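Local coordinates for protein nucleoporin NUP170 (Chaetomium thermophilum, PDB 5HAX) that probably serves as a scaffold nucleoporin of the nuclear pore complex, joining an N-terminal beta-propeller to a largely helical C-terminal region, at residues Arg318-Ala323 and Leu423-Gln428; Arg275-Met280 and Val347-Arg352; Leu307-Leu312 and Gln340-Gln345; Phe386-Phe391 and Gly460-Val465. All blocks are in the same frame, centred on the assembly; numbering follows the deposited sequence.

Contact 1: residues Arg318-Ala323 and Leu423-Gln428; sequences RLFLSA and LKYFEQ
Arg318 grips the carboxylate of Glu427 end-on, giving one terminal nitrogen to each oxygen. NH2 of Arg318 donates to OE1 of Glu427 over 2.9 Å, within the guanidinium plane and almost straight at 173°. NH1 of Arg318 reaches OE2 of Glu427 at 2.8 Å through a more bent bond, and the two flat groups stand 46° apart, a twisted rather than coplanar salt bridge. A bend in the arginine chain at chi3 (-82°) turns its end to the glutamate. OE2 also pairs with Lys348 and OE1 with Ser407, so the buried carboxylate has two cationic partners, which would favour its ionised form. A water accepts from NH2 of Arg318 at 3.2 Å and donates to OH of Tyr425 at 2.8 Å, linking the two side chains. Replacing Arg318 with a leucine would probably leave Glu427 with Lys348 as its main counter-charge and strip the bridging water of its donor. Farther along, CZ of Phe320 touches CE2 of Tyr425 at 4.0 Å, the two side chains crossing at about a right angle. Polar ties flanked by aromatic packing here join neighbouring blades of a beta-propeller.

Contact 2: residues Arg275-Met280 and Val347-Arg352; sequences RDFAHM and VKFPPR. With PO4 (phosphate ion), chain D.
In the beta-propeller, helix 270-279 lies between the last strand of one blade and the first of the next; it carries Phe277, and Met280 follows just past its end, and the two meet Val347 and Phe349 at the end of strand 341-348. The contact is wholly apolar, and Val347 is its centre. Its two methyls divide the work: with CG1 anti to the backbone N (chi1 -180°), that branch sits over the centre of the Phe349 ring, 3.8 Å above the plane, while CG2 faces the helix. CE of Met280 comes within 4.0 Å of CG2 of Val347, brought there by a bend at chi3 (72°) in an otherwise extended chain. CE1 of Phe277 approaches the same methyl of Val347 at 4.2 Å. The two phenylalanines reach for each other from opposite directions, and CZ of Phe349 lies at the edge of the Phe277 ring, near its plane. Phe277 also meets Phe287 edge-to-face and packs on Leu344, while Phe349 touches Ala34 of strand 33-35, which runs parallel beside strand 341-348 at one edge of that blade. The helix is tied to the same strand by Asp276, whose OD1 accepts from the backbone N of Leu344. On another side of the helix, Arg275 holds a phosphate ion, probably from the crystallisation liquor, that is also bonded to Ser272. NE and NH2 of Arg275 converge on one oxygen, with NE 3.1 Å and NH2 2.9 Å from O1 of the phosphate.

Contact 3: residues Leu307-Leu312 and Gln340-Gln345; sequences LHLMAL and QSMQLQ
Leu309 and Met342 cross obliquely and touch through their outermost carbons, CD2 of Leu309 lying 4.2 Å from CE of Met342. Both chains begin with CG anti to the backbone N, at chi1 -168° for Leu309 and 172° for Met342. The methionine then runs on extended as far as SD, where a turn at chi3 (-72°) swings the terminal methyl to the leucine. A second touch involves Leu307, whose CD2 meets the first side-chain carbon of Gln345, CB, at 4.4 Å. Both touches are made by carbon atoms alone, with the polar amide of Gln345 taking no part in either. The bond from CA to CB of Gln345 heads for the other strand, but the amide end then leads off, and its NE2 makes a weak hydrogen bond to OG of Ser322. The two strands are next-but-one neighbours in a single blade of the beta-propeller: strand 318-324 runs between them, antiparallel to each, so they meet through side chains that span it. Met342 packs on Leu321 of this middle strand as well. A classic beta bulge occurs here, His308 and Leu309 both facing Leu321. Leu309 and Met342 also rest on Tyr243 and Ile251, which belong to strands 241-246 and 251-255 of the preceding blade, so the pair forms part of the apolar filling between two successive blades.

Contact 4: residues Phe386-Phe391 and Gly460-Val465; sequences FSPGYF and GNELAV
The backbones draw closest at Pro388 and Gly460, whose CA atoms are 5.2 Å apart, just after the cis peptide bond that precedes the proline. CB of Pro388 rests on CA of Gly460 at 3.8 Å, and CG of the same proline meets CG of Glu462 at 4.2 Å. The polar link is made beyond it: OH of Tyr390 donates to OE1 of Glu462 over a short 2.5 Å. The glutamate chain, extended beyond CG (chi2 -172°), carries its carboxylate to this hydroxyl. The carboxylate is met on its anti side, 29° out of its plane, and lies off the edge of the tyrosine ring with the two planes 53° apart. CD of Pro388 lies over one ring face of Tyr390, toward the rim, 3.4 Å above the plane. The second oxygen, OE2, is salt-bridged to Arg487 and accepts from Thr411. A phenylalanine in place of Tyr390 would probably leave OE1 of Glu462 without this donor and the carboxylate less firmly fixed in rotation. The contact holds a beta-hairpin turn of a propeller blade, closed by a classic bulge (Gly389 and Tyr390 both facing Phe386), against the loop after helix 456-459.

In the fold
Followed from the N terminus, contact 2 opens first, at helix 270-279, and closes, after 66 intervening residues, at the end of strand 341-348. Contact 3 opens and closes within that loop, inside a single blade of the propeller. Contact 1 starts on the middle strand of this blade, before either has closed, and so crosses both; its second segment leads into strand 427-433 of the following blade. Contact 4 begins after contacts 2 and 3 are complete, but crosses contact 1 and ties the hairpin of that following blade to the loop after helix 456-459. Phe391 joins the sets, packing against Arg318, Met310 and Leu312, whereas contacts 2 and 4 do not touch.

Contact 1: residues Arg318-Ala323 and Leu423-Gln428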
# COMPACT_ATOMS: atom_id res chain seq x y z
N ARG A 318 17.27 -7.83 -7.33
CA ARG A 318 16.65 -7.49 -6.06
C ARG A 318 17.19 -8.46 -5.01
O ARG A 318 16.90 -9.66 -5.05
CB ARG A 318 15.13 -7.56 -6.15
CG ARG A 318 14.49 -6.32 -6.76
CD ARG A 318 13.01 -6.52 -7.03
NE ARG A 318 12.77 -7.22 -8.29
CZ ARG A 318 11.59 -7.71 -8.66
NH1 ARG A 318 11.47 -8.32 -9.83
NH2 ARG A 318 10.54 -7.60 -7.87
N LEU A 319 17.97 -7.93 -4.07
CA LEU A 319 18.55 -8.71 -2.98
C LEU A 319 17.66 -8.56 -1.75
O LEU A 319 17.44 -7.45 -1.27
CB LEU A 319 19.97 -8.22 -2.66
CG LEU A 319 20.89 -7.93 -3.85
CD1 LEU A 319 22.23 -7.38 -3.35
CD2 LEU A 319 21.10 -9.17 -4.69
N PHE A 320 17.16 -9.69 -1.25
CA PHE A 320 16.29 -9.70 -0.08
C PHE A 320 17.08 -10.22 1.12
O PHE A 320 17.55 -11.36 1.12
CB PHE A 320 15.05 -10.56 -0.33
CG PHE A 320 14.09 -9.94 -1.29
CD1 PHE A 320 13.04 -9.16 -0.83
CD2 PHE A 320 14.24 -10.12 -2.66
CE1 PHE A 320 12.15 -8.58 -1.72
CE2 PHE A 320 13.36 -9.54 -3.55
CZ PHE A 320 12.31 -8.77 -3.08
N LEU A 321 17.22 -9.37 2.14
CA LEU A 321 18.06 -9.66 3.29
C LEU A 321 17.21 -9.87 4.53
O LEU A 321 16.28 -9.11 4.81
CB LEU A 321 19.05 -8.53 3.56
CG LEU A 321 20.04 -8.25 2.43
CD1 LEU A 321 19.61 -7.01 1.68
CD2 LEU A 321 21.45 -8.12 2.96
N SER A 322 17.54 -10.92 5.28
CA SER A 322 16.99 -11.15 6.60
C SER A 322 17.86 -10.46 7.65
O SER A 322 19.00 -10.08 7.40
CB SER A 322 16.90 -12.64 6.90
OG SER A 322 18.20 -13.21 6.98
N ALA A 323 17.29 -10.31 8.84
CA ALA A 323 18.02 -9.85 10.00
C ALA A 323 17.49 -10.59 11.22
O ALA A 323 16.30 -10.88 11.30
CB ALA A 323 17.89 -8.33 10.20
N LEU A 423 5.87 -23.05 -3.52
CA LEU A 423 5.69 -21.61 -3.61
C LEU A 423 6.94 -20.94 -4.17
O LEU A 423 8.06 -21.18 -3.70
CB LEU A 423 5.36 -21.03 -2.23
CG LEU A 423 3.92 -21.17 -1.77
CD1 LEU A 423 3.80 -20.83 -0.29
CD2 LEU A 423 2.99 -20.30 -2.60
N LYS A 424 6.75 -20.08 -5.16
CA LYS A 424 7.81 -19.26 -5.72
C LYS A 424 7.31 -17.83 -5.88
O LYS A 424 6.10 -17.56 -5.86
CB LYS A 424 8.29 -19.79 -7.07
CG LYS A 424 8.71 -21.25 -7.06
CD LYS A 424 9.45 -21.62 -8.34
CE LYS A 424 9.43 -23.11 -8.60
NZ LYS A 424 8.65 -23.44 -9.82
N TYR A 425 8.25 -16.90 -6.04
CA TYR A 425 7.95 -15.48 -6.18
C TYR A 425 7.51 -15.19 -7.62
O TYR A 425 8.20 -14.54 -8.41
CB TYR A 425 9.16 -14.65 -5.79
CG TYR A 425 8.94 -13.14 -5.73
CD1 TYR A 425 7.69 -12.58 -5.93
CD2 TYR A 425 10.01 -12.28 -5.47
CE1 TYR A 425 7.50 -11.21 -5.88
CE2 TYR A 425 9.83 -10.92 -5.42
CZ TYR A 425 8.57 -10.39 -5.62
OH TYR A 425 8.40 -9.02 -5.57
N PHE A 426 6.32 -15.69 -7.96
CA PHE A 426 5.73 -15.39 -9.25
C PHE A 426 5.38 -13.91 -9.34
O PHE A 426 4.96 -13.29 -8.36
CB PHE A 426 4.47 -16.24 -9.47
CG PHE A 426 4.69 -17.72 -9.35
CD1 PHE A 426 5.38 -18.41 -10.33
CD2 PHE A 426 4.21 -18.42 -8.26
CE1 PHE A 426 5.59 -19.77 -10.22
CE2 PHE A 426 4.41 -19.78 -8.14
CZ PHE A 426 5.10 -20.46 -9.13
N GLU A 427 5.56 -13.34 -10.53
CA GLU A 427 5.32 -11.92 -10.75
C GLU A 427 4.65 -11.68 -12.09
O GLU A 427 4.85 -12.43 -13.05
CB GLU A 427 6.62 -11.09 -10.70
CG GLU A 427 7.14 -10.81 -9.29
CD GLU A 427 8.30 -9.83 -9.29
OE1 GLU A 427 8.09 -8.67 -8.90
OE2 GLU A 427 9.42 -10.23 -9.68
N GLN A 428 3.84 -10.62 -12.14
CA GLN A 428 3.33 -10.04 -13.38
C GLN A 428 4.06 -8.73 -13.61
O GLN A 428 4.15 -7.89 -12.71
CB GLN A 428 1.82 -9.79 -13.29
CG GLN A 428 0.97 -11.05 -13.17
CD GLN A 428 0.79 -11.77 -14.49
OE1 GLN A 428 0.65 -11.15 -15.54
NE2 GLN A 428 0.80 -13.10 -14.45
O HOH W 1 9.62 -6.51 -5.04

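Contact 2: residues Arg275-Met280 and Val347-Arg352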
# COMPACT_ATOMS: atom_id res chain seq x y z
N ARG A 275 29.84 -12.43 -0.23
CA ARG A 275 30.18 -13.72 0.37
C ARG A 275 28.93 -14.57 0.58
O ARG A 275 28.91 -15.76 0.26
CB ARG A 275 30.92 -13.50 1.69
CG ARG A 275 31.38 -14.79 2.36
CD ARG A 275 32.48 -14.54 3.38
NE ARG A 275 32.26 -13.32 4.15
CZ ARG A 275 32.87 -12.16 3.92
NH1 ARG A 275 33.77 -12.04 2.95
NH2 ARG A 275 32.60 -11.11 4.69
N ASP A 276 27.86 -13.96 1.12
CA ASP A 276 26.58 -14.66 1.20
C ASP A 276 26.15 -15.16 -0.17
O ASP A 276 25.75 -16.32 -0.33
CB ASP A 276 25.50 -13.73 1.77
CG ASP A 276 25.79 -13.29 3.18
OD1 ASP A 276 25.18 -12.28 3.63
OD2 ASP A 276 26.62 -13.93 3.86
N PHE A 277 26.25 -14.30 -1.18
CA PHE A 277 25.84 -14.66 -2.53
C PHE A 277 26.63 -15.85 -3.06
O PHE A 277 26.08 -16.72 -3.74
CB PHE A 277 26.00 -13.45 -3.45
CG PHE A 277 25.50 -13.66 -4.84
CD1 PHE A 277 24.17 -13.97 -5.08
CD2 PHE A 277 26.35 -13.52 -5.92
CE1 PHE A 277 23.71 -14.15 -6.36
CE2 PHE A 277 25.89 -13.70 -7.21
CZ PHE A 277 24.57 -14.02 -7.43
N ALA A 278 27.93 -15.91 -2.73
CA ALA A 278 28.75 -17.02 -3.21
C ALA A 278 28.37 -18.34 -2.56
O ALA A 278 28.52 -19.40 -3.18
CB ALA A 278 30.23 -16.71 -2.96
N HIS A 279 27.88 -18.29 -1.32
CA HIS A 279 27.43 -19.50 -0.64
C HIS A 279 26.08 -20.00 -1.14
O HIS A 279 25.69 -21.12 -0.79
CB HIS A 279 27.35 -19.24 0.87
CG HIS A 279 28.67 -18.94 1.50
ND1 HIS A 279 28.83 -18.77 2.86
CD2 HIS A 279 29.90 -18.78 0.96
CE1 HIS A 279 30.10 -18.51 3.13
NE2 HIS A 279 30.77 -18.52 2.00
N MET A 280 25.37 -19.21 -1.94
CA MET A 280 24.12 -19.65 -2.53
C MET A 280 24.39 -20.63 -3.67
O MET A 280 25.49 -20.68 -4.22
CB MET A 280 23.31 -18.45 -3.04
CG MET A 280 23.01 -17.42 -1.96
SD MET A 280 22.12 -15.98 -2.59
CE MET A 280 20.51 -16.69 -2.90
N VAL A 347 17.33 -13.93 -3.83
CA VAL A 347 17.57 -13.01 -4.94
C VAL A 347 16.49 -13.21 -5.99
O VAL A 347 16.26 -14.34 -6.44
CB VAL A 347 18.96 -13.21 -5.57
CG1 VAL A 347 19.18 -12.23 -6.72
CG2 VAL A 347 20.06 -13.07 -4.53
N LYS A 348 15.84 -12.12 -6.40
CA LYS A 348 14.97 -12.12 -7.57
C LYS A 348 15.75 -11.51 -8.73
O LYS A 348 16.06 -10.32 -8.72
CB LYS A 348 13.68 -11.34 -7.30
CG LYS A 348 12.63 -11.48 -8.40
CD LYS A 348 12.09 -12.92 -8.49
CE LYS A 348 11.35 -13.19 -9.79
NZ LYS A 348 9.93 -12.77 -9.76
N PHE A 349 16.07 -12.35 -9.72
CA PHE A 349 16.83 -11.89 -10.87
C PHE A 349 15.93 -11.19 -11.89
O PHE A 349 14.71 -11.37 -11.88
CB PHE A 349 17.54 -13.07 -11.53
CG PHE A 349 18.73 -13.57 -10.75
CD1 PHE A 349 19.96 -12.93 -10.84
CD2 PHE A 349 18.63 -14.68 -9.92
CE1 PHE A 349 21.05 -13.38 -10.13
CE2 PHE A 349 19.72 -15.13 -9.21
CZ PHE A 349 20.93 -14.48 -9.32
N PRO A 350 16.51 -10.40 -12.78
CA PRO A 350 15.71 -9.57 -13.68
C PRO A 350 14.94 -10.40 -14.70
O PRO A 350 15.33 -11.53 -15.02
CB PRO A 350 16.76 -8.69 -14.39
CG PRO A 350 17.98 -8.77 -13.56
CD PRO A 350 17.95 -10.10 -12.89
N PRO A 351 13.87 -9.84 -15.26
CA PRO A 351 13.21 -10.49 -16.40
C PRO A 351 14.09 -10.39 -17.64
O PRO A 351 15.08 -9.66 -17.68
CB PRO A 351 11.93 -9.68 -16.56
CG PRO A 351 12.34 -8.30 -16.14
CD PRO A 351 13.33 -8.50 -15.01
N ARG A 352 13.70 -11.13 -18.68
CA ARG A 352 14.45 -11.16 -19.93
C ARG A 352 13.82 -10.33 -21.04
O ARG A 352 14.54 -9.72 -21.84
CB ARG A 352 14.60 -12.61 -20.41
CG ARG A 352 15.56 -12.76 -21.60
CD ARG A 352 16.19 -14.14 -21.63
NE ARG A 352 17.25 -14.28 -20.64
CZ ARG A 352 18.53 -14.00 -20.85
NH1 ARG A 352 18.95 -13.55 -22.03
NH2 ARG A 352 19.41 -14.18 -19.87
P PO4 D . 30.15 -12.10 7.44
O1 PO4 D . 30.11 -12.05 5.93
O2 PO4 D . 30.39 -10.71 7.99
O3 PO4 D . 31.27 -13.01 7.88
O4 PO4 D . 28.84 -12.64 7.96

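Contact 3: residues Leu307-Leu312 and Gln340-Gln345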
# COMPACT_ATOMS: atom_id res chain seq x y z
N LEU A 307 12.57 -11.44 6.50
CA LEU A 307 13.09 -10.53 5.48
C LEU A 307 12.82 -9.09 5.89
O LEU A 307 11.67 -8.65 5.95
CB LEU A 307 12.46 -10.84 4.12
CG LEU A 307 12.84 -12.19 3.52
CD1 LEU A 307 12.07 -12.43 2.23
CD2 LEU A 307 14.35 -12.27 3.25
N HIS A 308 13.89 -8.35 6.17
CA HIS A 308 13.82 -6.98 6.64
C HIS A 308 13.97 -5.94 5.54
O HIS A 308 13.47 -4.82 5.69
CB HIS A 308 14.92 -6.71 7.68
CG HIS A 308 14.60 -7.20 9.05
ND1 HIS A 308 14.23 -8.50 9.32
CD2 HIS A 308 14.62 -6.57 10.25
CE1 HIS A 308 14.03 -8.64 10.62
NE2 HIS A 308 14.26 -7.48 11.20
N LEU A 309 14.63 -6.27 4.43
CA LEU A 309 15.15 -5.24 3.55
C LEU A 309 15.32 -5.78 2.14
O LEU A 309 15.76 -6.92 1.96
CB LEU A 309 16.49 -4.72 4.08
CG LEU A 309 17.07 -3.45 3.48
CD1 LEU A 309 16.21 -2.25 3.84
CD2 LEU A 309 18.50 -3.27 3.97
N MET A 310 14.97 -4.96 1.15
CA MET A 310 15.30 -5.22 -0.24
C MET A 310 16.39 -4.25 -0.68
O MET A 310 16.35 -3.06 -0.35
CB MET A 310 14.08 -5.06 -1.15
CG MET A 310 14.31 -5.59 -2.57
SD MET A 310 13.09 -5.03 -3.77
CE MET A 310 13.59 -3.33 -4.00
N ALA A 311 17.36 -4.76 -1.44
CA ALA A 311 18.44 -3.96 -1.99
C ALA A 311 18.49 -4.19 -3.49
O ALA A 311 18.45 -5.34 -3.95
CB ALA A 311 19.78 -4.32 -1.35
N LEU A 312 18.55 -3.10 -4.25
CA LEU A 312 18.55 -3.15 -5.71
C LEU A 312 19.95 -2.84 -6.23
O LEU A 312 20.53 -1.82 -5.87
CB LEU A 312 17.54 -2.15 -6.29
CG LEU A 312 17.44 -2.14 -7.81
CD1 LEU A 312 16.86 -3.45 -8.33
CD2 LEU A 312 16.60 -0.97 -8.28
N GLN A 340 21.15 -8.10 15.35
CA GLN A 340 22.60 -8.00 15.40
C GLN A 340 23.28 -8.64 14.21
O GLN A 340 24.51 -8.58 14.11
CB GLN A 340 23.13 -8.64 16.70
CG GLN A 340 22.65 -7.94 17.96
CD GLN A 340 23.10 -6.49 18.05
OE1 GLN A 340 24.12 -6.12 17.46
NE2 GLN A 340 22.35 -5.67 18.77
N SER A 341 22.53 -9.23 13.28
CA SER A 341 23.09 -9.88 12.11
C SER A 341 22.17 -9.63 10.93
O SER A 341 20.95 -9.49 11.09
CB SER A 341 23.26 -11.39 12.34
OG SER A 341 23.78 -12.03 11.19
N MET A 342 22.76 -9.57 9.73
CA MET A 342 22.03 -9.39 8.49
C MET A 342 22.66 -10.26 7.42
O MET A 342 23.89 -10.29 7.29
CB MET A 342 22.02 -7.92 8.04
CG MET A 342 21.44 -7.69 6.65
SD MET A 342 21.34 -5.95 6.20
CE MET A 342 19.99 -5.40 7.24
N GLN A 343 21.83 -10.96 6.66
CA GLN A 343 22.31 -11.94 5.69
C GLN A 343 21.48 -11.88 4.42
O GLN A 343 20.25 -11.82 4.47
CB GLN A 343 22.26 -13.35 6.28
CG GLN A 343 22.77 -14.44 5.35
CD GLN A 343 22.71 -15.81 5.98
OE1 GLN A 343 22.51 -15.95 7.19
NE2 GLN A 343 22.89 -16.85 5.16
N LEU A 344 22.17 -11.91 3.28
CA LEU A 344 21.49 -12.04 1.99
C LEU A 344 20.98 -13.47 1.83
O LEU A 344 21.77 -14.42 1.78
CB LEU A 344 22.44 -11.68 0.85
CG LEU A 344 21.92 -11.99 -0.56
CD1 LEU A 344 20.54 -11.39 -0.78
CD2 LEU A 344 22.90 -11.48 -1.61
N GLN A 345 19.66 -13.61 1.75
CA GLN A 345 18.99 -14.91 1.73
C GLN A 345 18.42 -15.28 0.38
O GLN A 345 18.54 -16.43 -0.04
CB GLN A 345 17.86 -14.93 2.76
CG GLN A 345 18.31 -14.86 4.22
CD GLN A 345 18.82 -16.19 4.74
OE1 GLN A 345 19.11 -17.10 3.96
NE2 GLN A 345 18.91 -16.31 6.05

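Contact 4: residues Phe386-Phe391 and Gly460-Val465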
# COMPACT_ATOMS: atom_id res chain seq x y z
N PHE A 386 6.99 -1.07 -2.83
CA PHE A 386 5.87 -0.79 -1.95
C PHE A 386 5.14 -2.09 -1.64
O PHE A 386 4.96 -2.93 -2.52
CB PHE A 386 4.89 0.21 -2.59
CG PHE A 386 5.54 1.48 -3.05
CD1 PHE A 386 5.79 2.51 -2.16
CD2 PHE A 386 5.91 1.65 -4.37
CE1 PHE A 386 6.38 3.68 -2.58
CE2 PHE A 386 6.50 2.82 -4.80
CZ PHE A 386 6.74 3.83 -3.90
N SER A 387 4.76 -2.26 -0.37
CA SER A 387 3.96 -3.41 0.03
C SER A 387 2.71 -3.48 -0.85
O SER A 387 2.12 -2.45 -1.16
CB SER A 387 3.56 -3.32 1.50
OG SER A 387 4.69 -3.29 2.35
N PRO A 388 2.30 -4.70 -1.25
CA PRO A 388 2.85 -6.01 -0.90
C PRO A 388 3.96 -6.49 -1.84
O PRO A 388 4.20 -7.70 -1.92
CB PRO A 388 1.62 -6.91 -1.01
CG PRO A 388 0.86 -6.32 -2.15
CD PRO A 388 1.13 -4.83 -2.13
N GLY A 389 4.62 -5.57 -2.54
CA GLY A 389 5.73 -5.94 -3.41
C GLY A 389 5.76 -5.24 -4.75
O GLY A 389 6.53 -5.63 -5.64
N TYR A 390 4.94 -4.20 -4.92
CA TYR A 390 4.96 -3.41 -6.14
C TYR A 390 6.35 -2.83 -6.36
O TYR A 390 6.87 -2.12 -5.49
CB TYR A 390 3.92 -2.29 -6.06
CG TYR A 390 2.52 -2.73 -5.71
CD1 TYR A 390 2.00 -3.94 -6.16
CD2 TYR A 390 1.70 -1.92 -4.92
CE1 TYR A 390 0.71 -4.33 -5.84
CE2 TYR A 390 0.42 -2.30 -4.60
CZ TYR A 390 -0.08 -3.50 -5.05
OH TYR A 390 -1.36 -3.87 -4.72
N PHE A 391 6.95 -3.12 -7.51
CA PHE A 391 8.35 -2.79 -7.79
C PHE A 391 8.42 -1.87 -9.01
O PHE A 391 7.91 -2.21 -10.08
CB PHE A 391 9.15 -4.07 -8.03
CG PHE A 391 10.57 -3.84 -8.47
CD1 PHE A 391 11.42 -3.02 -7.74
CD2 PHE A 391 11.07 -4.47 -9.59
CE1 PHE A 391 12.73 -2.81 -8.14
CE2 PHE A 391 12.38 -4.27 -10.00
CZ PHE A 391 13.21 -3.44 -9.26
N GLY A 460 -0.56 -10.01 2.13
CA GLY A 460 -0.42 -9.65 0.73
C GLY A 460 -1.60 -10.02 -0.15
O GLY A 460 -1.47 -10.05 -1.38
N ASN A 461 -2.76 -10.30 0.45
CA ASN A 461 -3.90 -10.82 -0.29
C ASN A 461 -4.63 -9.66 -0.98
O ASN A 461 -5.61 -9.11 -0.48
CB ASN A 461 -4.83 -11.60 0.63
CG ASN A 461 -5.83 -12.44 -0.14
OD1 ASN A 461 -6.04 -12.24 -1.33
ND2 ASN A 461 -6.46 -13.38 0.56
N GLU A 462 -4.14 -9.32 -2.18
CA GLU A 462 -4.78 -8.28 -2.98
C GLU A 462 -6.23 -8.63 -3.29
O GLU A 462 -7.10 -7.75 -3.34
CB GLU A 462 -4.03 -8.08 -4.29
CG GLU A 462 -2.64 -7.51 -4.19
CD GLU A 462 -2.07 -7.17 -5.55
OE1 GLU A 462 -2.02 -5.98 -5.90
OE2 GLU A 462 -1.70 -8.11 -6.29
N LEU A 463 -6.50 -9.92 -3.55
CA LEU A 463 -7.84 -10.33 -3.97
C LEU A 463 -8.87 -10.01 -2.89
O LEU A 463 -10.00 -9.62 -3.20
CB LEU A 463 -7.84 -11.82 -4.29
CG LEU A 463 -6.90 -12.22 -5.43
CD1 LEU A 463 -6.67 -13.72 -5.43
CD2 LEU A 463 -7.46 -11.77 -6.76
N ALA A 464 -8.47 -10.14 -1.62
CA ALA A 464 -9.41 -9.97 -0.52
C ALA A 464 -9.87 -8.53 -0.36
O ALA A 464 -10.98 -8.28 0.13
CB ALA A 464 -8.78 -10.47 0.77
N VAL A 465 -9.04 -7.56 -0.75
CA VAL A 465 -9.29 -6.15 -0.50
C VAL A 465 -9.69 -5.40 -1.76
O VAL A 465 -9.68 -4.16 -1.77
CB VAL A 465 -8.07 -5.48 0.17
CG1 VAL A 465 -7.84 -6.06 1.55
CG2 VAL A 465 -6.83 -5.63 -0.70